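Local structure of acetate kinase (Entamoeba histolytica, 4H0O) at the interface of chains A and B. The protein is a pyrophosphate-dependent acetate kinase of the ASKHA superfamily that interconverts acetyl phosphate plus phosphate with acetate plus pyrophosphate. Coordinates in Å, arbitrary orientation; residue numbers count along the deposited sequence, not the author numbering. Chains: chain A/B, Acetate kinase.

Contact 1: the interface of chains A and B. Residues chain A 254, 257, 262, 266; chain B 253-254, 257-258, 262, 265.
Isoleucines from helices 251-260 and 262-271 of both chains mesh across the two-fold here, and most of them pass one another rather than butt end to end. The exception is the pair A:Ile257 and B:Ile257, which point tip to tip, CD1 of A:Ile257 standing 4.1 Å from CG1 of B:Ile257. The two isoleucines depart from the two-fold symmetry: A:Ile257 runs straight out to CD1 (chi2 172°), whereas B:Ile257 is folded back at that bond (chi2 -67°). To one side A:Ile262 slides antiparallel past B:Ile257 and sets its CD1 3.7 Å from CG of B:Gln258, so the glutamine contributes the aliphatic part of its bent chain. The CG2 branch of A:Ile262 meets CG2 of B:Ile254 at 3.9 Å, and A:Val266 reaches the same B:Ile254 methyl with its own CG2 at 3.8 Å. On the other side A:Ile254 lies across B:Pro253 at about a right angle, CG1 to CB 3.9 Å. Its CG2, anti to the backbone N, slides past B:Ile262, while its CD1 turns to CG1 of B:Val265. No polar atom bonds across, so the patch holds the two subunits together by branched aliphatic packing, within what is probably the functional dimer.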
loop_
_atom_site.group_PDB
_atom_site.type_symbol
_atom_site.label_atom_id
_atom_site.label_comp_id
_atom_site.label_asym_id
_atom_site.label_seq_id
_atom_site.Cartn_x
_atom_site.Cartn_y
_atom_site.Cartn_z
ATOM N N ILE A 254 -10.461 -9.103 7.692
ATOM C CA ILE A 254 -11.891 -9.241 7.946
ATOM C C ILE A 254 -12.390 -10.654 7.637
ATOM O O ILE A 254 -13.149 -11.236 8.419
ATOM C CB ILE A 254 -12.700 -8.211 7.136
ATOM C CG1 ILE A 254 -12.227 -6.794 7.469
ATOM C CG2 ILE A 254 -14.186 -8.348 7.419
ATOM C CD1 ILE A 254 -12.894 -5.703 6.655
ATOM N N ILE A 257 -11.060 -13.138 10.245
ATOM C CA ILE A 257 -11.807 -12.988 11.491
ATOM C C ILE A 257 -13.090 -13.826 11.467
ATOM O O ILE A 257 -13.469 -14.426 12.475
ATOM C CB ILE A 257 -12.109 -11.493 11.787
ATOM C CG1 ILE A 257 -10.850 -10.797 12.311
ATOM C CG2 ILE A 257 -13.229 -11.345 12.798
ATOM C CD1 ILE A 257 -10.980 -9.288 12.451
ATOM N N ILE A 262 -11.098 -12.422 16.292
ATOM C CA ILE A 262 -10.232 -11.240 16.341
ATOM C C ILE A 262 -8.813 -11.485 16.859
ATOM O O ILE A 262 -7.833 -11.173 16.177
ATOM C CB ILE A 262 -10.896 -10.099 17.153
ATOM C CG1 ILE A 262 -12.067 -9.508 16.361
ATOM C CG2 ILE A 262 -9.887 -9.006 17.486
ATOM C CD1 ILE A 262 -12.923 -8.529 17.143
ATOM N N VAL A 266 -5.031 -11.410 14.881
ATOM C CA VAL A 266 -3.988 -10.509 15.366
ATOM C C VAL A 266 -2.681 -11.261 15.629
ATOM O O VAL A 266 -1.601 -10.788 15.273
ATOM C CB VAL A 266 -4.439 -9.771 16.648
ATOM C CG1 VAL A 266 -3.250 -9.147 17.372
ATOM C CG2 VAL A 266 -5.486 -8.715 16.319
ATOM N N PRO B 253 -9.077 -2.215 10.224
ATOM C CA PRO B 253 -10.351 -2.942 10.171
ATOM C C PRO B 253 -10.577 -3.760 11.439
ATOM O O PRO B 253 -11.675 -3.713 11.985
ATOM C CB PRO B 253 -10.177 -3.875 8.968
ATOM C CG PRO B 253 -9.153 -3.213 8.118
ATOM C CD PRO B 253 -8.211 -2.544 9.075
ATOM N N ILE B 254 -9.547 -4.469 11.902
ATOM C CA ILE B 254 -9.622 -5.276 13.120
ATOM C C ILE B 254 -10.141 -4.481 14.327
ATOM O O ILE B 254 -11.034 -4.937 15.046
ATOM C CB ILE B 254 -8.246 -5.889 13.473
ATOM C CG1 ILE B 254 -7.680 -6.674 12.285
ATOM C CG2 ILE B 254 -8.349 -6.776 14.707
ATOM C CD1 ILE B 254 -6.277 -7.226 12.514
ATOM N N ILE B 257 -13.818 -3.510 13.890
ATOM C CA ILE B 257 -14.692 -4.651 14.179
ATOM C C ILE B 257 -15.082 -4.630 15.656
ATOM O O ILE B 257 -16.251 -4.816 16.001
ATOM C CB ILE B 257 -14.010 -6.013 13.894
ATOM C CG1 ILE B 257 -13.487 -6.100 12.457
ATOM C CG2 ILE B 257 -14.963 -7.165 14.188
ATOM C CD1 ILE B 257 -14.550 -6.113 11.400
ATOM N N GLN B 258 -14.093 -4.397 16.517
ATOM C CA GLN B 258 -14.299 -4.363 17.965
ATOM C C GLN B 258 -15.299 -3.291 18.380
ATOM O O GLN B 258 -16.029 -3.457 19.356
ATOM C CB GLN B 258 -12.972 -4.131 18.692
ATOM C CG GLN B 258 -12.064 -5.342 18.754
ATOM C CD GLN B 258 -11.581 -5.637 20.161
ATOM O OE1 GLN B 258 -12.295 -6.248 20.958
ATOM N NE2 GLN B 258 -10.365 -5.200 20.476
ATOM N N ILE B 262 -18.484 -6.791 12.381
ATOM C CA ILE B 262 -17.951 -7.141 11.064
ATOM C C ILE B 262 -18.653 -6.470 9.879
ATOM O O ILE B 262 -18.018 -5.759 9.097
ATOM C CB ILE B 262 -17.958 -8.674 10.848
ATOM C CG1 ILE B 262 -17.141 -9.373 11.941
ATOM C CG2 ILE B 262 -17.415 -9.029 9.471
ATOM C CD1 ILE B 262 -17.238 -10.892 11.916
ATOM N N VAL B 265 -18.375 -2.655 9.407
ATOM C CA VAL B 265 -17.045 -2.262 8.950
ATOM C C VAL B 265 -16.911 -2.425 7.440
ATOM O O VAL B 265 -16.377 -1.544 6.755
ATOM C CB VAL B 265 -15.942 -3.063 9.665
ATOM C CG1 VAL B 265 -14.608 -2.907 8.950
ATOM C CG2 VAL B 265 -15.818 -2.603 11.096
#

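Contact 2: the interface of chains A and B. Residues chain A 318-319, 321-322, 326, 353-354; chain B 318-319, 321-322, 326, 353-354.
Glycines bring the two copies of helix 299-324 together where they cross, and this is the tight part of the contact. CA of A:Gly318 sits 3.6 Å from the carbonyl O of B:Gly318, backbone against backbone. Each valine then fills in beside the crossing: CG2 of A:Val322, the branch anti to its carbonyl carbon, rests 3.6 Å from CA of B:Gly318, and B:Val322 repeats this on A:Gly318. Equally close is the fit of the phenylalanines. A:Phe353 takes the crowded first torsion between backbone N and carbonyl carbon (chi1 73°), which turns the ring face onto B:Gly326. The N of B:Gly326 lies over the ring centre, and its CA comes to 3.5 Å from CE2 of A:Phe353. CG of A:Leu354 covers the opposite face near the rim; the B:Phe353 ring repeats this with A:Gly326 and B:Leu354. Packing is looser on the axis between the rings, where the methionine chains cross at about a right angle and CE of A:Met321 stands 3.8 Å from CE of B:Met321. CD2 of A:Leu354 and CD2 of B:Leu354 are 4.2 Å apart. With no polar bonds across, the site joins the subunits through a close helix crossing flanked by reciprocal ring contacts.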
loop_
_atom_site.group_PDB
_atom_site.type_symbol
_atom_site.label_atom_id
_atom_site.label_comp_id
_atom_site.label_asym_id
_atom_site.label_seq_id
_atom_site.Cartn_x
_atom_site.Cartn_y
_atom_site.Cartn_z
ATOM N N GLY A 318 10.040 3.238 -3.795
ATOM C CA GLY A 318 9.524 3.970 -4.939
ATOM C C GLY A 318 8.427 4.948 -4.562
ATOM O O GLY A 318 8.429 6.096 -5.018
ATOM N N GLY A 319 7.488 4.495 -3.734
ATOM C CA GLY A 319 6.391 5.336 -3.294
ATOM C C GLY A 319 6.893 6.546 -2.529
ATOM O O GLY A 319 6.441 7.672 -2.754
ATOM N N MET A 321 9.927 7.867 -2.652
ATOM C CA MET A 321 10.725 8.719 -3.534
ATOM C C MET A 321 9.853 9.742 -4.268
ATOM O O MET A 321 10.244 10.901 -4.431
ATOM C CB MET A 321 11.513 7.875 -4.544
ATOM C CG MET A 321 12.405 8.698 -5.463
ATOM S SD MET A 321 13.222 7.731 -6.751
ATOM C CE MET A 321 11.813 7.270 -7.761
ATOM N N VAL A 322 8.670 9.311 -4.701
ATOM C CA VAL A 322 7.738 10.203 -5.389
ATOM C C VAL A 322 7.110 11.220 -4.429
ATOM O O VAL A 322 6.904 12.383 -4.792
ATOM C CB VAL A 322 6.657 9.411 -6.155
ATOM C CG1 VAL A 322 5.541 10.329 -6.623
ATOM C CG2 VAL A 322 7.276 8.709 -7.347
ATOM N N GLY A 326 12.151 13.142 -5.027
ATOM C CA GLY A 326 13.507 12.815 -5.440
ATOM C C GLY A 326 14.252 11.881 -4.504
ATOM O O GLY A 326 13.672 11.323 -3.570
ATOM N N PHE A 353 17.960 1.629 -12.567
ATOM C CA PHE A 353 17.502 2.531 -13.626
ATOM C C PHE A 353 17.356 3.979 -13.154
ATOM O O PHE A 353 17.219 4.892 -13.969
ATOM C CB PHE A 353 16.182 2.042 -14.228
ATOM C CG PHE A 353 14.993 2.243 -13.329
ATOM C CD1 PHE A 353 14.654 1.288 -12.381
ATOM C CD2 PHE A 353 14.208 3.384 -13.438
ATOM C CE1 PHE A 353 13.559 1.465 -11.556
ATOM C CE2 PHE A 353 13.112 3.569 -12.613
ATOM C CZ PHE A 353 12.786 2.606 -11.672
ATOM N N LEU A 354 17.370 4.184 -11.841
ATOM C CA LEU A 354 17.259 5.523 -11.277
ATOM C C LEU A 354 18.638 6.156 -11.122
ATOM O O LEU A 354 18.760 7.301 -10.678
ATOM C CB LEU A 354 16.541 5.478 -9.925
ATOM C CG LEU A 354 15.057 5.108 -9.965
ATOM C CD1 LEU A 354 14.530 4.734 -8.585
ATOM C CD2 LEU A 354 14.239 6.251 -10.547
ATOM N N GLY B 318 4.706 5.484 -8.118
ATOM C CA GLY B 318 6.096 5.344 -7.717
ATOM C C GLY B 318 6.487 3.903 -7.435
ATOM O O GLY B 318 7.553 3.449 -7.855
ATOM N N GLY B 319 5.624 3.179 -6.725
ATOM C CA GLY B 319 5.902 1.797 -6.374
ATOM C C GLY B 319 5.913 0.878 -7.583
ATOM O O GLY B 319 6.746 -0.025 -7.678
ATOM N N MET B 321 6.503 1.736 -10.729
ATOM C CA MET B 321 7.625 2.097 -11.591
ATOM C C MET B 321 8.881 1.301 -11.238
ATOM O O MET B 321 9.561 0.772 -12.123
ATOM C CB MET B 321 7.905 3.597 -11.486
ATOM C CG MET B 321 9.044 4.082 -12.362
ATOM S SD MET B 321 9.189 5.882 -12.327
ATOM C CE MET B 321 9.511 6.159 -10.583
ATOM N N VAL B 322 9.177 1.213 -9.944
ATOM C CA VAL B 322 10.336 0.461 -9.476
ATOM C C VAL B 322 10.166 -1.032 -9.756
ATOM O O VAL B 322 11.124 -1.717 -10.117
ATOM C CB VAL B 322 10.606 0.710 -7.978
ATOM C CG1 VAL B 322 11.755 -0.152 -7.485
ATOM C CG2 VAL B 322 10.928 2.174 -7.740
ATOM N N GLY B 326 11.161 0.921 -14.527
ATOM C CA GLY B 326 11.189 2.185 -15.244
ATOM C C GLY B 326 9.827 2.665 -15.712
ATOM O O GLY B 326 8.798 2.099 -15.341
ATOM N N PHE B 353 10.237 15.609 -11.396
ATOM C CA PHE B 353 11.640 15.263 -11.166
ATOM C C PHE B 353 12.095 14.023 -11.946
ATOM O O PHE B 353 13.292 13.783 -12.086
ATOM C CB PHE B 353 11.926 15.095 -9.666
ATOM C CG PHE B 353 11.486 13.771 -9.099
ATOM C CD1 PHE B 353 10.171 13.570 -8.713
ATOM C CD2 PHE B 353 12.397 12.735 -8.929
ATOM C CE1 PHE B 353 9.767 12.357 -8.183
ATOM C CE2 PHE B 353 12.000 11.520 -8.401
ATOM C CZ PHE B 353 10.683 11.331 -8.026
ATOM N N LEU B 354 11.139 13.252 -12.458
ATOM C CA LEU B 354 11.444 12.029 -13.201
ATOM C C LEU B 354 11.497 12.262 -14.714
ATOM O O LEU B 354 11.743 11.331 -15.483
ATOM C CB LEU B 354 10.418 10.936 -12.879
ATOM C CG LEU B 354 10.376 10.397 -11.446
ATOM C CD1 LEU B 354 9.024 9.770 -11.142
ATOM C CD2 LEU B 354 11.489 9.384 -11.206
#

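Contact 3: the interface of chains A and B. Residues chain A 170-171, 174, 177-178; chain B 252, 256, 259-260, 268.
Chain A enters through the short helix 174-177 and leaves helical geometry at A:Tyr178 (phi -120°, psi 54°), while chain B offers helix 251-260, ending at B:Val260, and helix 262-271. Both tyrosines carry CG anti to the carbonyl carbon, and their rings reach across to chain B. A:Tyr174 has the most surface hidden in this patch. The terminal methyl CE of B:Met256, brought round by a bend at chi3, lies over one face of its ring, 3.9 Å from the centroid and shifted toward the rim, in a CH-pi contact. B:Ile268 crosses the same tyrosine at about a right angle and puts CD1 3.9 Å from CE2, near the phenol end. The hydroxyl OH meets CG1 of B:Val260 tip to tip at 3.5 Å. A:Tyr178 instead runs antiparallel to B:Ile252, whose CD1 packs 3.6 Å from the tyrosine CB, and its ring carbon CE2 touches CG of B:Met256, so this one methionine touches both aromatics, with CG against A:Tyr178 and its terminal methyl over A:Tyr174. Beyond them the glutamines meet end to end on extended chains. The amide NE2 of B:Gln259 also makes a weak, bent hydrogen bond to the phenol OH of A:Tyr178 at 3.0 Å. Its better bond is nearly straight, 163° at the hydrogen: NE2 of B:Gln259 gives it to OE1 of A:Gln177 at 3.0 Å, coming in from above the plane of the acceptor carbonyl.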
loop_
_atom_site.group_PDB
_atom_site.type_symbol
_atom_site.label_atom_id
_atom_site.label_comp_id
_atom_site.label_asym_id
_atom_site.label_seq_id
_atom_site.Cartn_x
_atom_site.Cartn_y
_atom_site.Cartn_z
ATOM N N ILE A 170 -10.672 7.228 5.353
ATOM C CA ILE A 170 -11.839 6.690 6.054
ATOM C C ILE A 170 -12.617 7.850 6.684
ATOM O O ILE A 170 -12.042 8.909 6.944
ATOM C CB ILE A 170 -11.429 5.659 7.138
ATOM C CG1 ILE A 170 -10.518 6.300 8.189
ATOM C CG2 ILE A 170 -10.752 4.453 6.500
ATOM C CD1 ILE A 170 -9.979 5.312 9.228
ATOM N N PRO A 171 -13.924 7.665 6.932
ATOM C CA PRO A 171 -14.690 8.805 7.449
ATOM C C PRO A 171 -14.475 9.007 8.948
ATOM O O PRO A 171 -14.009 8.089 9.633
ATOM C CB PRO A 171 -16.137 8.380 7.201
ATOM C CG PRO A 171 -16.093 6.888 7.362
ATOM C CD PRO A 171 -14.767 6.463 6.771
ATOM N N TYR A 174 -13.618 7.549 12.765
ATOM C CA TYR A 174 -12.512 6.602 12.653
ATOM C C TYR A 174 -11.244 7.255 12.098
ATOM O O TYR A 174 -10.128 6.829 12.405
ATOM C CB TYR A 174 -12.936 5.406 11.799
ATOM C CG TYR A 174 -14.318 4.901 12.154
ATOM C CD1 TYR A 174 -14.508 4.037 13.223
ATOM C CD2 TYR A 174 -15.433 5.303 11.430
ATOM C CE1 TYR A 174 -15.768 3.581 13.557
ATOM C CE2 TYR A 174 -16.697 4.853 11.757
ATOM C CZ TYR A 174 -16.858 3.993 12.820
ATOM O OH TYR A 174 -18.115 3.540 13.149
ATOM N N GLN A 177 -9.292 8.713 14.925
ATOM C CA GLN A 177 -8.925 7.654 15.861
ATOM C C GLN A 177 -7.688 6.889 15.388
ATOM O O GLN A 177 -6.863 6.465 16.200
ATOM C CB GLN A 177 -10.098 6.686 16.080
ATOM C CG GLN A 177 -11.285 7.282 16.853
ATOM C CD GLN A 177 -12.514 6.377 16.857
ATOM O OE1 GLN A 177 -12.500 5.280 16.295
ATOM N NE2 GLN A 177 -13.585 6.842 17.489
ATOM N N TYR A 178 -7.558 6.722 14.074
ATOM C CA TYR A 178 -6.485 5.906 13.512
ATOM C C TYR A 178 -5.562 6.688 12.582
ATOM O O TYR A 178 -5.351 6.299 11.432
ATOM C CB TYR A 178 -7.065 4.696 12.777
ATOM C CG TYR A 178 -8.029 3.882 13.610
ATOM C CD1 TYR A 178 -7.581 3.144 14.696
ATOM C CD2 TYR A 178 -9.385 3.844 13.307
ATOM C CE1 TYR A 178 -8.454 2.398 15.463
ATOM C CE2 TYR A 178 -10.267 3.097 14.067
ATOM C CZ TYR A 178 -9.792 2.376 15.143
ATOM O OH TYR A 178 -10.658 1.630 15.908
ATOM N N ILE B 252 -6.407 -1.444 11.318
ATOM C CA ILE B 252 -7.595 -0.588 11.374
ATOM C C ILE B 252 -8.935 -1.334 11.237
ATOM O O ILE B 252 -9.838 -1.106 12.044
ATOM C CB ILE B 252 -7.514 0.604 10.384
ATOM C CG1 ILE B 252 -6.301 1.477 10.708
ATOM C CG2 ILE B 252 -8.777 1.445 10.451
ATOM C CD1 ILE B 252 -6.186 2.722 9.846
ATOM N N MET B 256 -11.801 -1.630 14.215
ATOM C CA MET B 256 -13.151 -1.158 13.919
ATOM C C MET B 256 -14.198 -2.253 14.135
ATOM O O MET B 256 -15.331 -1.955 14.511
ATOM C CB MET B 256 -13.240 -0.597 12.494
ATOM C CG MET B 256 -12.530 0.735 12.303
ATOM S SD MET B 256 -12.441 1.247 10.573
ATOM C CE MET B 256 -14.166 1.591 10.219
ATOM N N GLN B 259 -15.324 -2.191 17.632
ATOM C CA GLN B 259 -16.242 -1.091 17.908
ATOM C C GLN B 259 -17.664 -1.345 17.407
ATOM O O GLN B 259 -18.627 -1.172 18.156
ATOM C CB GLN B 259 -15.716 0.219 17.304
ATOM C CG GLN B 259 -14.661 0.937 18.143
ATOM C CD GLN B 259 -14.388 2.358 17.664
ATOM O OE1 GLN B 259 -15.053 3.307 18.087
ATOM N NE2 GLN B 259 -13.405 2.509 16.781
ATOM N N VAL B 260 -17.788 -1.749 16.144
ATOM C CA VAL B 260 -19.088 -1.767 15.473
ATOM C C VAL B 260 -19.466 -3.101 14.818
ATOM O O VAL B 260 -20.547 -3.223 14.241
ATOM C CB VAL B 260 -19.174 -0.663 14.397
ATOM C CG1 VAL B 260 -18.840 0.690 14.993
ATOM C CG2 VAL B 260 -18.226 -0.976 13.250
ATOM N N ILE B 268 -18.746 0.385 5.778
ATOM C CA ILE B 268 -18.041 1.657 5.945
ATOM C C ILE B 268 -16.878 1.800 4.956
ATOM O O ILE B 268 -16.745 2.827 4.282
ATOM C CB ILE B 268 -17.519 1.829 7.388
ATOM C CG1 ILE B 268 -18.683 2.017 8.366
ATOM C CG2 ILE B 268 -16.582 3.015 7.478
ATOM C CD1 ILE B 268 -18.292 1.859 9.839
#

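Contacts 1 and 3 are neighbours, their C-alpha centres about 10 Å apart, and both draw on helices 251-260 and 262-271 of chain B: different residues of these helices serve each contact. Contact 2 is a separate patch, about 34 Å from contact 1 and 31 Å from contact 3 between centres, built from helix 299-324, the 3-10 turn 352-354 and the loop glycine Gly326. With contact 2 this far away, the three together would be expected to resist rocking of one subunit on the other. Their centres lie about 23 to 27 Å from an Asp154, the predicted catalytic residue, which suggests that they serve assembly rather than contact substrate directly.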